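Local coordinates for protein L-lysine 6-oxidase (Marinomonas mediterranea, PDB 3WEU) that oxidises the epsilon-amino group of L-lysine with a cysteine tryptophylquinone cofactor, releasing ammonium and the hydrogen peroxide that makes it antibacterial, at residues H6-V11 with M434-I439; V268-F273 with P460-A466; E72-D76 with S189-L193; I29-P33 with P253-N257. All blocks are in the same frame, centred on the assembly; numbering follows the deposited sequence. Where two conformers were deposited one is given.

Contact 1 of 4, residues H6-V11 with M434-I439; sequences HPSIGV and MDTASI
Two donors close on a single carboxylate oxygen where His6 and Ser8 meet Asp435. The imidazole gives its ND1 hydrogen to Asp435 OD1 over 2.7 Å, nearly straight at 165°, with the oxygen at the ring edge and in the ring plane; OD1 takes it on its syn side but well out of the carboxylate plane. The backbone N of Ser8 reaches that same OD1, 2.8 Å away, from the opposite face of the carboxylate. With CG anti to its carbonyl carbon (chi1 -73°), Asp435 carries OD1 to the bend that the cis peptide before Pro7 puts in the chain, and the paired bonds should limit rotation of the carboxylate. This is a helix packed on a beta sheet, against a strand bonded to both 58-66 and 237-247: 434-439 lies over strand 4-13, the axes of its 9-11 part and of the helix segment 7.2 Å apart at closest, and so joins the N-terminal family region to the C-terminal one. Three residues on, Ser438 turns OG between its backbone N and carbonyl carbon (chi1 49°) and donates to Ile9 O at 2.7 Å. A water accepts from Ile9 N and donates to Asp435 O, bridging the two backbones. Around these polar grips lie methyl contacts: Ile439 CG2 sits 3.7 Å from Ile9 CG2, while Met434, bent at its last torsion, brings CE within 3.8 Å of His6 CB. Ser8 OG bonds to the carbonyl of Tyr467.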
loop_
_atom_site.group_PDB
_atom_site.type_symbol
_atom_site.label_atom_id
_atom_site.label_comp_id
_atom_site.label_asym_id
_atom_site.label_seq_id
_atom_site.Cartn_x
_atom_site.Cartn_y
_atom_site.Cartn_z
ATOM N N HIS A 6 -8.106 -8.856 48.068
ATOM C CA HIS A 6 -8.049 -9.950 47.103
ATOM C C HIS A 6 -9.060 -9.732 45.977
ATOM O O HIS A 6 -10.191 -9.250 46.222
ATOM C CB HIS A 6 -8.282 -11.277 47.761
ATOM C CG HIS A 6 -7.268 -11.610 48.798
ATOM N ND1 HIS A 6 -5.986 -11.999 48.476
ATOM C CD2 HIS A 6 -7.341 -11.621 50.161
ATOM C CE1 HIS A 6 -5.296 -12.178 49.595
ATOM N NE2 HIS A 6 -6.105 -11.976 50.626
ATOM N N PRO A 7 -8.716 -10.156 44.765
ATOM C CA PRO A 7 -7.421 -10.799 44.414
ATOM C C PRO A 7 -6.226 -9.791 44.468
ATOM O O PRO A 7 -6.392 -8.593 44.334
ATOM C CB PRO A 7 -7.622 -11.181 42.934
ATOM C CG PRO A 7 -8.580 -10.159 42.413
ATOM C CD PRO A 7 -9.581 -9.984 43.580
ATOM N N SER A 8 -5.025 -10.306 44.645
ATOM C CA SER A 8 -3.807 -9.464 44.562
ATOM C C SER A 8 -3.580 -8.861 43.168
ATOM O O SER A 8 -3.044 -7.717 43.031
ATOM C CB SER A 8 -2.610 -10.298 45.038
ATOM O OG SER A 8 -2.321 -11.301 44.105
ATOM N N ILE A 9 -3.960 -9.580 42.113
ATOM C CA ILE A 9 -3.879 -9.074 40.793
ATOM C C ILE A 9 -5.230 -9.339 40.128
ATOM O O ILE A 9 -5.521 -10.449 39.769
ATOM C CB ILE A 9 -2.729 -9.698 39.967
ATOM C CG1 ILE A 9 -1.353 -9.432 40.608
ATOM C CG2 ILE A 9 -2.735 -9.087 38.580
ATOM C CD1 ILE A 9 -0.161 -10.213 40.000
ATOM N N GLY A 10 -6.044 -8.304 39.964
ATOM C CA GLY A 10 -7.352 -8.485 39.343
ATOM C C GLY A 10 -7.261 -8.577 37.829
ATOM O O GLY A 10 -6.303 -8.107 37.221
ATOM N N VAL A 11 -8.281 -9.179 37.226
ATOM C CA VAL A 11 -8.322 -9.328 35.812
ATOM C C VAL A 11 -9.666 -8.978 35.278
ATOM O O VAL A 11 -10.630 -9.582 35.676
ATOM C CB VAL A 11 -7.960 -10.787 35.423
ATOM C CG1 VAL A 11 -8.158 -11.015 33.914
ATOM C CG2 VAL A 11 -6.527 -11.086 35.868
ATOM N N MET A 434 -8.659 -16.767 46.010
ATOM C CA MET A 434 -9.079 -15.581 45.249
ATOM C C MET A 434 -7.930 -14.995 44.411
ATOM O O MET A 434 -8.131 -14.470 43.266
ATOM C CB MET A 434 -9.571 -14.531 46.230
ATOM C CG MET A 434 -10.767 -15.019 47.045
ATOM S SD MET A 434 -11.272 -13.609 48.132
ATOM C CE MET A 434 -11.725 -12.534 46.833
ATOM N N ASP A 435 -6.705 -15.261 44.883
ATOM C CA ASP A 435 -5.550 -14.793 44.169
ATOM C C ASP A 435 -5.238 -15.694 42.969
ATOM O O ASP A 435 -4.737 -15.220 41.971
ATOM C CB ASP A 435 -4.324 -14.767 45.059
ATOM C CG ASP A 435 -4.354 -13.634 46.082
ATOM O OD1 ASP A 435 -5.235 -12.736 45.969
ATOM O OD2 ASP A 435 -3.450 -13.682 46.982
ATOM N N THR A 436 -5.526 -16.982 43.077
ATOM C CA THR A 436 -5.258 -17.850 41.919
ATOM C C THR A 436 -6.332 -17.717 40.843
ATOM O O THR A 436 -6.048 -17.927 39.650
ATOM C CB THR A 436 -5.073 -19.297 42.372
ATOM O OG1 THR A 436 -6.287 -19.790 42.931
ATOM C CG2 THR A 436 -3.960 -19.386 43.371
ATOM N N ALA A 437 -7.571 -17.372 41.246
ATOM C CA ALA A 437 -8.695 -17.408 40.339
ATOM C C ALA A 437 -8.656 -16.313 39.316
ATOM O O ALA A 437 -9.337 -16.444 38.331
ATOM C CB ALA A 437 -10.016 -17.312 41.072
ATOM N N SER A 438 -7.929 -15.232 39.564
ATOM C CA SER A 438 -7.860 -14.178 38.590
ATOM C C SER A 438 -6.803 -14.532 37.556
ATOM O O SER A 438 -7.108 -14.787 36.364
ATOM C CB SER A 438 -7.520 -12.847 39.275
ATOM O OG SER A 438 -6.397 -13.025 40.131
ATOM N N ILE A 439 -5.558 -14.549 38.012
ATOM C CA ILE A 439 -4.431 -14.730 37.106
ATOM C C ILE A 439 -4.237 -16.163 36.641
ATOM O O ILE A 439 -3.527 -16.394 35.681
ATOM C CB ILE A 439 -3.142 -14.149 37.665
ATOM C CG1 ILE A 439 -2.833 -14.696 39.025
ATOM C CG2 ILE A 439 -3.258 -12.635 37.731
ATOM C CD1 ILE A 439 -1.373 -14.417 39.393
HETATM O O HOH W 1 -4.027 -12.421 41.999
#

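Contact 2 of 4, residues V268-F273 with P460-A466; sequences VGVRNF and PVIYKDA. With EDO (1,2-ethanediol), chain O.
The ring of Phe273 lies between Pro460, Tyr463 and Asp465 and makes the broadest set of contacts here. Over one face sits the backbone of the second segment: Asp465 CA stands 4.1 Å from the ring centroid, 21° off the normal, a CH-pi contact displaced toward the rim, and Ala466 N lies over the same face. At the ring edge, in plane, is the carbonyl of Pro460, with its O 3.5 Å from Phe273 CZ. Tyr463 runs at about a right angle to Phe273 and offers its CB to CZ at 3.8 Å, while its ring extends to Val268, whose CG1 comes within 3.9 Å of Tyr463 CE1. That same valine methyl also rests on Pro460. Asn272 crosses Pro460 obliquely, its amide carbon CG 3.6 Å from Pro460 CB; with CG beside the backbone N (chi1 -63°) the amide folds back so that ND2 donates to Val268 O one turn earlier, in the carbonyl plane. Phe273 is the first residue past helix 261-272, and the loop 460-466 wraps round that end, with Ala466 CB against Gly269 CA, 3.9 Å away, where the glycine lets the chains come close. Polar groups find partners on their own side or beyond: Asp465 OD1 accepts from Ala466 N within its segment, and Tyr463 OH bonds to the carbonyl of Leu457. Cohesion across the interface therefore rests on shape, through van der Waals and CH-pi contact, rather than on directed bonds.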
loop_
_atom_site.group_PDB
_atom_site.type_symbol
_atom_site.label_atom_id
_atom_site.label_comp_id
_atom_site.label_asym_id
_atom_site.label_seq_id
_atom_site.Cartn_x
_atom_site.Cartn_y
_atom_site.Cartn_z
ATOM N N VAL A 268 7.767 -18.082 40.915
ATOM C CA VAL A 268 8.525 -16.950 41.391
ATOM C C VAL A 268 8.557 -16.919 42.909
ATOM O O VAL A 268 9.649 -16.702 43.534
ATOM C CB VAL A 268 7.996 -15.628 40.803
ATOM C CG1 VAL A 268 8.634 -14.414 41.478
ATOM C CG2 VAL A 268 8.241 -15.531 39.343
ATOM N N GLY A 269 7.417 -17.183 43.505
ATOM C CA GLY A 269 7.270 -17.195 44.955
ATOM C C GLY A 269 8.119 -18.236 45.664
ATOM O O GLY A 269 8.768 -17.971 46.724
ATOM N N VAL A 270 8.080 -19.434 45.104
ATOM C CA VAL A 270 8.788 -20.569 45.681
ATOM C C VAL A 270 10.286 -20.303 45.598
ATOM O O VAL A 270 11.022 -20.517 46.567
ATOM C CB VAL A 270 8.384 -21.895 44.942
ATOM C CG1 VAL A 270 9.324 -23.025 45.291
ATOM C CG2 VAL A 270 6.969 -22.290 45.349
ATOM N N ARG A 271 10.746 -19.857 44.428
ATOM C CA ARG A 271 12.178 -19.699 44.176
ATOM C C ARG A 271 12.735 -18.357 44.689
ATOM O O ARG A 271 13.957 -18.199 44.817
ATOM C CB ARG A 271 12.486 -19.831 42.703
ATOM C CG ARG A 271 12.327 -21.253 42.140
ATOM C CD ARG A 271 12.718 -21.398 40.639
ATOM N NE ARG A 271 11.845 -20.569 39.811
ATOM C CZ ARG A 271 12.113 -19.329 39.413
ATOM N NH1 ARG A 271 11.195 -18.629 38.763
ATOM N NH2 ARG A 271 13.309 -18.752 39.648
ATOM N N ASN A 272 11.890 -17.404 44.984
ATOM C CA ASN A 272 12.404 -16.110 45.426
ATOM C C ASN A 272 11.919 -15.573 46.744
ATOM O O ASN A 272 12.550 -14.695 47.296
ATOM C CB ASN A 272 12.151 -15.046 44.382
ATOM C CG ASN A 272 12.878 -15.331 43.102
ATOM O OD1 ASN A 272 14.081 -15.148 43.011
ATOM N ND2 ASN A 272 12.162 -15.815 42.115
ATOM N N PHE A 273 10.784 -16.020 47.233
ATOM C CA PHE A 273 10.177 -15.411 48.409
ATOM C C PHE A 273 9.875 -16.432 49.451
ATOM O O PHE A 273 9.080 -16.161 50.308
ATOM C CB PHE A 273 8.903 -14.661 47.990
ATOM C CG PHE A 273 9.170 -13.516 47.103
ATOM C CD1 PHE A 273 9.624 -12.302 47.675
ATOM C CD2 PHE A 273 8.972 -13.569 45.723
ATOM C CE1 PHE A 273 9.897 -11.227 46.864
ATOM C CE2 PHE A 273 9.268 -12.471 44.916
ATOM C CZ PHE A 273 9.711 -11.321 45.483
ATOM N N PRO A 460 11.315 -11.431 39.806
ATOM C CA PRO A 460 10.915 -11.230 41.147
ATOM C C PRO A 460 11.031 -9.789 41.626
ATOM O O PRO A 460 10.332 -9.446 42.613
ATOM C CB PRO A 460 11.888 -12.085 41.964
ATOM C CG PRO A 460 13.063 -12.301 41.082
ATOM C CD PRO A 460 12.447 -12.355 39.715
ATOM N N VAL A 461 11.848 -8.988 40.954
ATOM C CA VAL A 461 12.013 -7.598 41.443
ATOM C C VAL A 461 10.766 -6.713 41.322
ATOM O O VAL A 461 10.708 -5.640 41.921
ATOM C CB VAL A 461 13.208 -6.890 40.817
ATOM C CG1 VAL A 461 14.492 -7.737 40.903
ATOM C CG2 VAL A 461 12.893 -6.447 39.417
ATOM N N ILE A 462 9.743 -7.131 40.555
ATOM C CA ILE A 462 8.503 -6.375 40.529
ATOM C C ILE A 462 7.547 -6.680 41.633
ATOM O O ILE A 462 6.510 -6.036 41.728
ATOM C CB ILE A 462 7.772 -6.508 39.175
ATOM C CG1 ILE A 462 7.123 -7.874 39.001
ATOM C CG2 ILE A 462 8.708 -6.219 38.036
ATOM C CD1 ILE A 462 6.071 -7.900 37.932
ATOM N N TYR A 463 7.855 -7.655 42.465
ATOM C CA TYR A 463 7.011 -8.094 43.548
ATOM C C TYR A 463 7.526 -7.695 44.881
ATOM O O TYR A 463 8.711 -7.763 45.122
ATOM C CB TYR A 463 6.928 -9.612 43.627
ATOM C CG TYR A 463 6.331 -10.323 42.378
ATOM C CD1 TYR A 463 7.130 -10.719 41.347
ATOM C CD2 TYR A 463 4.975 -10.590 42.276
ATOM C CE1 TYR A 463 6.610 -11.298 40.191
ATOM C CE2 TYR A 463 4.434 -11.191 41.161
ATOM C CZ TYR A 463 5.249 -11.549 40.113
ATOM O OH TYR A 463 4.665 -12.168 39.046
ATOM N N LYS A 464 6.634 -7.383 45.798
ATOM C CA LYS A 464 7.055 -7.230 47.189
ATOM C C LYS A 464 6.946 -8.516 47.962
ATOM O O LYS A 464 7.584 -8.653 48.996
ATOM C CB LYS A 464 6.284 -6.073 47.868
ATOM C CG LYS A 464 4.798 -6.035 47.582
ATOM C CD LYS A 464 4.204 -4.775 48.213
ATOM C CE LYS A 464 2.710 -4.706 48.039
ATOM N NZ LYS A 464 2.043 -5.744 48.899
ATOM N N ASP A 465 6.116 -9.459 47.522
ATOM C CA ASP A 465 6.122 -10.810 48.059
ATOM C C ASP A 465 5.364 -11.670 47.030
ATOM O O ASP A 465 4.851 -11.141 46.023
ATOM C CB ASP A 465 5.384 -10.827 49.420
ATOM C CG ASP A 465 5.711 -12.027 50.268
ATOM O OD1 ASP A 465 6.278 -13.075 49.823
ATOM O OD2 ASP A 465 5.331 -11.953 51.457
ATOM N N ALA A 466 5.309 -12.970 47.238
ATOM C CA ALA A 466 4.652 -13.873 46.310
ATOM C C ALA A 466 3.228 -13.358 46.010
ATOM O O ALA A 466 2.521 -12.989 46.945
ATOM C CB ALA A 466 4.574 -15.246 46.928
HETATM C C1 EDO O . 16.810 -20.005 39.923
HETATM O O1 EDO O . 15.866 -19.687 40.952
HETATM C C2 EDO O . 17.680 -21.006 40.634
HETATM O O2 EDO O . 16.818 -21.832 41.450
#

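Contact 3 of 4, residues E72-D76 with S189-L193; sequences ELTLD and SQGRL
Arg192 grips Glu72 side-on, NE donating to OE2 at 2.8 Å and NH2 to OE1 at 3.1 Å, the second bond nearly straight at 172°. The two flat groups are not coplanar, their planes standing 44° apart, so OE1 is approached from above the carboxylate although it lies in the guanidinium plane. An extended glutamate chain, with CG anti to N (chi1 -170°), delivers the carboxylate across to the arginine. On the guanidinium's other flank, NH1 donates to Gln190 OE1, which Lys41 also meets, and forms a salt bridge with Asp188. The amide of Gln190 in turn gives NE2 to Asp76 OD2 at 3.0 Å, on the anti side. Here two connections of the N-terminal beta sheet meet: the chain leaving strand 72-73 and the turn joining strands 181-187 and 193-196. Backbone joins them too, Leu75 N donating to Gln190 O at 3.0 Å, and an ST turn, in which Thr74 OG1 accepts from Asp76 N, shapes the first segment. Packing completes the contact: Thr74 CG2 lies over a face of the guanidinium, 3.8 Å from Arg192 NH2, and Leu75 CD1 rests 3.5 Å from Gly191 CA, at a positive phi that calls for glycine and where a CB would collide with Leu75 CG.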
loop_
_atom_site.group_PDB
_atom_site.type_symbol
_atom_site.label_atom_id
_atom_site.label_comp_id
_atom_site.label_asym_id
_atom_site.label_seq_id
_atom_site.Cartn_x
_atom_site.Cartn_y
_atom_site.Cartn_z
ATOM N N GLU A 72 -14.092 -10.770 56.026
ATOM C CA GLU A 72 -14.367 -9.844 55.018
ATOM C C GLU A 72 -14.926 -8.626 55.711
ATOM O O GLU A 72 -15.837 -8.703 56.536
ATOM C CB GLU A 72 -15.380 -10.364 54.004
ATOM C CG GLU A 72 -15.447 -9.408 52.801
ATOM C CD GLU A 72 -16.474 -9.674 51.675
ATOM O OE1 GLU A 72 -17.380 -10.535 51.801
ATOM O OE2 GLU A 72 -16.327 -8.968 50.640
ATOM N N LEU A 73 -14.467 -7.500 55.247
ATOM C CA LEU A 73 -15.048 -6.194 55.604
ATOM C C LEU A 73 -15.888 -5.635 54.490
ATOM O O LEU A 73 -15.440 -5.507 53.344
ATOM C CB LEU A 73 -13.941 -5.220 55.943
ATOM C CG LEU A 73 -13.008 -5.670 57.084
ATOM C CD1 LEU A 73 -11.788 -4.795 57.185
ATOM C CD2 LEU A 73 -13.736 -5.655 58.431
ATOM N N THR A 74 -17.130 -5.275 54.834
ATOM C CA THR A 74 -17.962 -4.507 53.939
ATOM C C THR A 74 -18.551 -3.292 54.694
ATOM O O THR A 74 -18.350 -3.128 55.882
ATOM C CB THR A 74 -19.115 -5.330 53.386
ATOM O OG1 THR A 74 -20.101 -5.478 54.383
ATOM C CG2 THR A 74 -18.616 -6.720 52.879
ATOM N N LEU A 75 -19.314 -2.501 53.973
ATOM C CA LEU A 75 -20.021 -1.331 54.549
ATOM C C LEU A 75 -20.987 -1.761 55.588
ATOM O O LEU A 75 -21.353 -0.933 56.414
ATOM C CB LEU A 75 -20.741 -0.561 53.469
ATOM C CG LEU A 75 -19.871 0.139 52.444
ATOM C CD1 LEU A 75 -20.749 0.743 51.344
ATOM C CD2 LEU A 75 -18.960 1.183 53.061
ATOM N N ASP A 76 -21.357 -3.059 55.606
ATOM C CA ASP A 76 -22.221 -3.624 56.675
ATOM C C ASP A 76 -21.503 -4.109 57.904
ATOM O O ASP A 76 -22.143 -4.479 58.864
ATOM C CB ASP A 76 -23.029 -4.801 56.131
ATOM C CG ASP A 76 -24.029 -4.365 55.130
ATOM O OD1 ASP A 76 -24.421 -3.207 55.266
ATOM O OD2 ASP A 76 -24.434 -5.098 54.207
ATOM N N SER A 189 -23.695 -3.548 46.221
ATOM C CA SER A 189 -24.592 -3.065 47.252
ATOM C C SER A 189 -23.966 -2.986 48.645
ATOM O O SER A 189 -24.543 -2.384 49.540
ATOM C CB SER A 189 -25.906 -3.858 47.265
ATOM O OG SER A 189 -25.674 -5.126 47.741
ATOM N N GLN A 190 -22.810 -3.607 48.857
ATOM C CA GLN A 190 -22.114 -3.596 50.142
ATOM C C GLN A 190 -20.767 -2.908 50.103
ATOM O O GLN A 190 -19.977 -2.998 51.071
ATOM C CB GLN A 190 -21.936 -5.024 50.656
ATOM C CG GLN A 190 -23.265 -5.692 51.012
ATOM C CD GLN A 190 -23.137 -7.142 51.401
ATOM O OE1 GLN A 190 -22.894 -8.028 50.580
ATOM N NE2 GLN A 190 -23.316 -7.408 52.694
ATOM N N GLY A 191 -20.490 -2.200 49.037
ATOM C CA GLY A 191 -19.268 -1.397 48.990
ATOM C C GLY A 191 -18.058 -2.080 48.377
ATOM O O GLY A 191 -16.970 -1.446 48.331
ATOM N N ARG A 192 -18.215 -3.309 47.853
ATOM C CA ARG A 192 -17.095 -3.979 47.214
ATOM C C ARG A 192 -16.807 -3.302 45.917
ATOM O O ARG A 192 -17.724 -2.799 45.224
ATOM C CB ARG A 192 -17.387 -5.495 46.920
ATOM C CG ARG A 192 -17.691 -6.342 48.147
ATOM C CD ARG A 192 -18.104 -7.776 47.749
ATOM N NE ARG A 192 -18.469 -8.527 48.910
ATOM C CZ ARG A 192 -19.708 -8.585 49.372
ATOM N NH1 ARG A 192 -20.707 -8.058 48.683
ATOM N NH2 ARG A 192 -19.932 -9.288 50.463
ATOM N N LEU A 193 -15.531 -3.324 45.528
ATOM C CA LEU A 193 -15.128 -2.745 44.250
ATOM C C LEU A 193 -15.331 -3.685 43.066
ATOM O O LEU A 193 -15.054 -4.887 43.178
ATOM C CB LEU A 193 -13.657 -2.382 44.341
ATOM C CG LEU A 193 -12.979 -1.951 43.044
ATOM C CD1 LEU A 193 -13.514 -0.653 42.543
ATOM C CD2 LEU A 193 -11.432 -1.808 43.193
#

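Contact 4 of 4, residues I29-P33 with P253-N257; sequences IGGLP and PEIVN
Pro253 meets the first segment with both its ring and its carbonyl. CG of the ring lies 4.0 Å from Leu32 CD2, while the carbonyl O is approached by Gly30 CA at 3.5 Å, a CA-H...O contact. Next, Glu254 makes the reciprocal contact through its own CA, which lies 3.4 Å from Gly30 O with a nearly straight angle of 167° at the hydrogen. Its side chain runs obliquely past Leu32: CG set beside the backbone N (chi1 -65°) and the extended chain beyond it bring Glu254 CG to 3.8 Å from Leu32 CD2, and OE2 goes on to the backbone N of Asp634. A water donates to both Gly30 O and Glu254 O, bridging the two backbones. The contact thus pairs two irregular loops, the one leading into strand 34-36 and the one between strand 237-247 and helix 261-272, at close backbone range. Gly30 makes that approach possible, with positive phi and no CB to collide. Val256 then points toward the first segment and splits its methyls: CG2 comes 3.4 Å from Gly30 CA, and CG1, anti to the backbone N (chi1 -180°), touches Ile29 CG2 at 3.5 Å, the two side chains crossing at about a right angle.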
loop_
_atom_site.group_PDB
_atom_site.type_symbol
_atom_site.label_atom_id
_atom_site.label_comp_id
_atom_site.label_asym_id
_atom_site.label_seq_id
_atom_site.Cartn_x
_atom_site.Cartn_y
_atom_site.Cartn_z
ATOM N N ILE A 29 -10.030 -21.186 38.545
ATOM C CA ILE A 29 -9.233 -21.423 37.302
ATOM C C ILE A 29 -10.054 -22.282 36.362
ATOM O O ILE A 29 -10.568 -23.322 36.722
ATOM C CB ILE A 29 -7.890 -22.049 37.609
ATOM C CG1 ILE A 29 -7.069 -21.142 38.530
ATOM C CG2 ILE A 29 -7.125 -22.356 36.339
ATOM C CD1 ILE A 29 -5.650 -21.602 38.660
ATOM N N GLY A 30 -10.283 -21.786 35.159
ATOM C CA GLY A 30 -11.097 -22.538 34.181
ATOM C C GLY A 30 -12.603 -22.301 34.385
ATOM O O GLY A 30 -13.400 -22.945 33.753
ATOM N N GLY A 31 -12.939 -21.359 35.277
ATOM C CA GLY A 31 -14.297 -21.077 35.620
ATOM C C GLY A 31 -14.939 -20.131 34.654
ATOM O O GLY A 31 -14.269 -19.220 34.106
ATOM N N LEU A 32 -16.242 -20.292 34.434
ATOM C CA LEU A 32 -16.974 -19.306 33.651
ATOM C C LEU A 32 -17.151 -17.995 34.438
ATOM O O LEU A 32 -17.207 -18.015 35.634
ATOM C CB LEU A 32 -18.336 -19.858 33.248
ATOM C CG LEU A 32 -18.389 -20.966 32.213
ATOM C CD1 LEU A 32 -19.803 -21.549 32.057
ATOM C CD2 LEU A 32 -17.970 -20.486 30.848
ATOM N N PRO A 33 -17.210 -16.869 33.778
ATOM C CA PRO A 33 -17.642 -15.621 34.421
ATOM C C PRO A 33 -19.141 -15.682 34.740
ATOM O O PRO A 33 -19.837 -16.613 34.322
ATOM C CB PRO A 33 -17.360 -14.563 33.368
ATOM C CG PRO A 33 -17.552 -15.309 32.100
ATOM C CD PRO A 33 -17.015 -16.693 32.348
ATOM N N PRO A 253 -13.046 -19.692 27.978
ATOM C CA PRO A 253 -12.722 -19.549 29.400
ATOM C C PRO A 253 -12.645 -20.854 30.170
ATOM O O PRO A 253 -11.909 -20.906 31.167
ATOM C CB PRO A 253 -13.848 -18.646 29.917
ATOM C CG PRO A 253 -14.927 -18.774 28.900
ATOM C CD PRO A 253 -14.249 -18.930 27.619
ATOM N N GLU A 254 -13.319 -21.917 29.712
ATOM C CA GLU A 254 -13.220 -23.191 30.414
ATOM C C GLU A 254 -11.935 -23.951 30.126
ATOM O O GLU A 254 -11.698 -24.981 30.756
ATOM C CB GLU A 254 -14.381 -24.057 30.047
ATOM C CG GLU A 254 -15.683 -23.468 30.523
ATOM C CD GLU A 254 -16.931 -23.996 29.808
ATOM O OE1 GLU A 254 -17.897 -24.465 30.485
ATOM O OE2 GLU A 254 -16.991 -23.906 28.553
ATOM N N ILE A 255 -11.151 -23.514 29.153
ATOM C CA ILE A 255 -9.921 -24.199 28.767
ATOM C C ILE A 255 -8.747 -23.454 29.408
ATOM O O ILE A 255 -8.606 -22.251 29.254
ATOM C CB ILE A 255 -9.773 -24.230 27.239
ATOM C CG1 ILE A 255 -11.029 -24.925 26.659
ATOM C CG2 ILE A 255 -8.490 -24.941 26.832
ATOM C CD1 ILE A 255 -11.080 -25.206 25.223
ATOM N N VAL A 256 -7.966 -24.190 30.195
ATOM C CA VAL A 256 -6.910 -23.622 31.020
ATOM C C VAL A 256 -5.531 -23.870 30.384
ATOM O O VAL A 256 -5.267 -24.959 29.874
ATOM C CB VAL A 256 -6.988 -24.336 32.380
ATOM C CG1 VAL A 256 -5.935 -23.842 33.355
ATOM C CG2 VAL A 256 -8.373 -24.163 32.999
ATOM N N ASN A 257 -4.676 -22.865 30.450
ATOM C CA ASN A 257 -3.299 -22.954 29.998
ATOM C C ASN A 257 -2.502 -23.916 30.868
ATOM O O ASN A 257 -2.624 -23.934 32.086
ATOM C CB ASN A 257 -2.662 -21.556 29.975
ATOM C CG ASN A 257 -3.341 -20.634 28.954
ATOM O OD1 ASN A 257 -3.031 -20.702 27.777
ATOM N ND2 ASN A 257 -4.311 -19.831 29.391
HETATM O O HOH W 2 -12.616 -25.707 33.074
HETATM O O HOH W 3 -11.767 -18.813 33.033
#

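Contact 1 is the most buried of the four, and contacts 2, 3 and 4 are partly buried; contact 3 lies farthest out, its centre about 32 Å from that of the chain. Contacts 1 and 3 both reach the N-terminal sheet, yet contact 1 seats a helix on it with hydrogen bonds to a buried carboxylate and from a buried serine, whereas contact 3 ties a strand end to a turn through a salt bridge, a side-chain amide and one backbone bond. Contacts 2 and 4 have no direct hydrogen bond between their segments: the former relies on an aromatic ring at a helix end, the latter on glycine-permitted backbone approach and water. Contacts 1 and 4 touch, while helix 261-272 carries part of contact 2 and packs on Ile439 of contact 1.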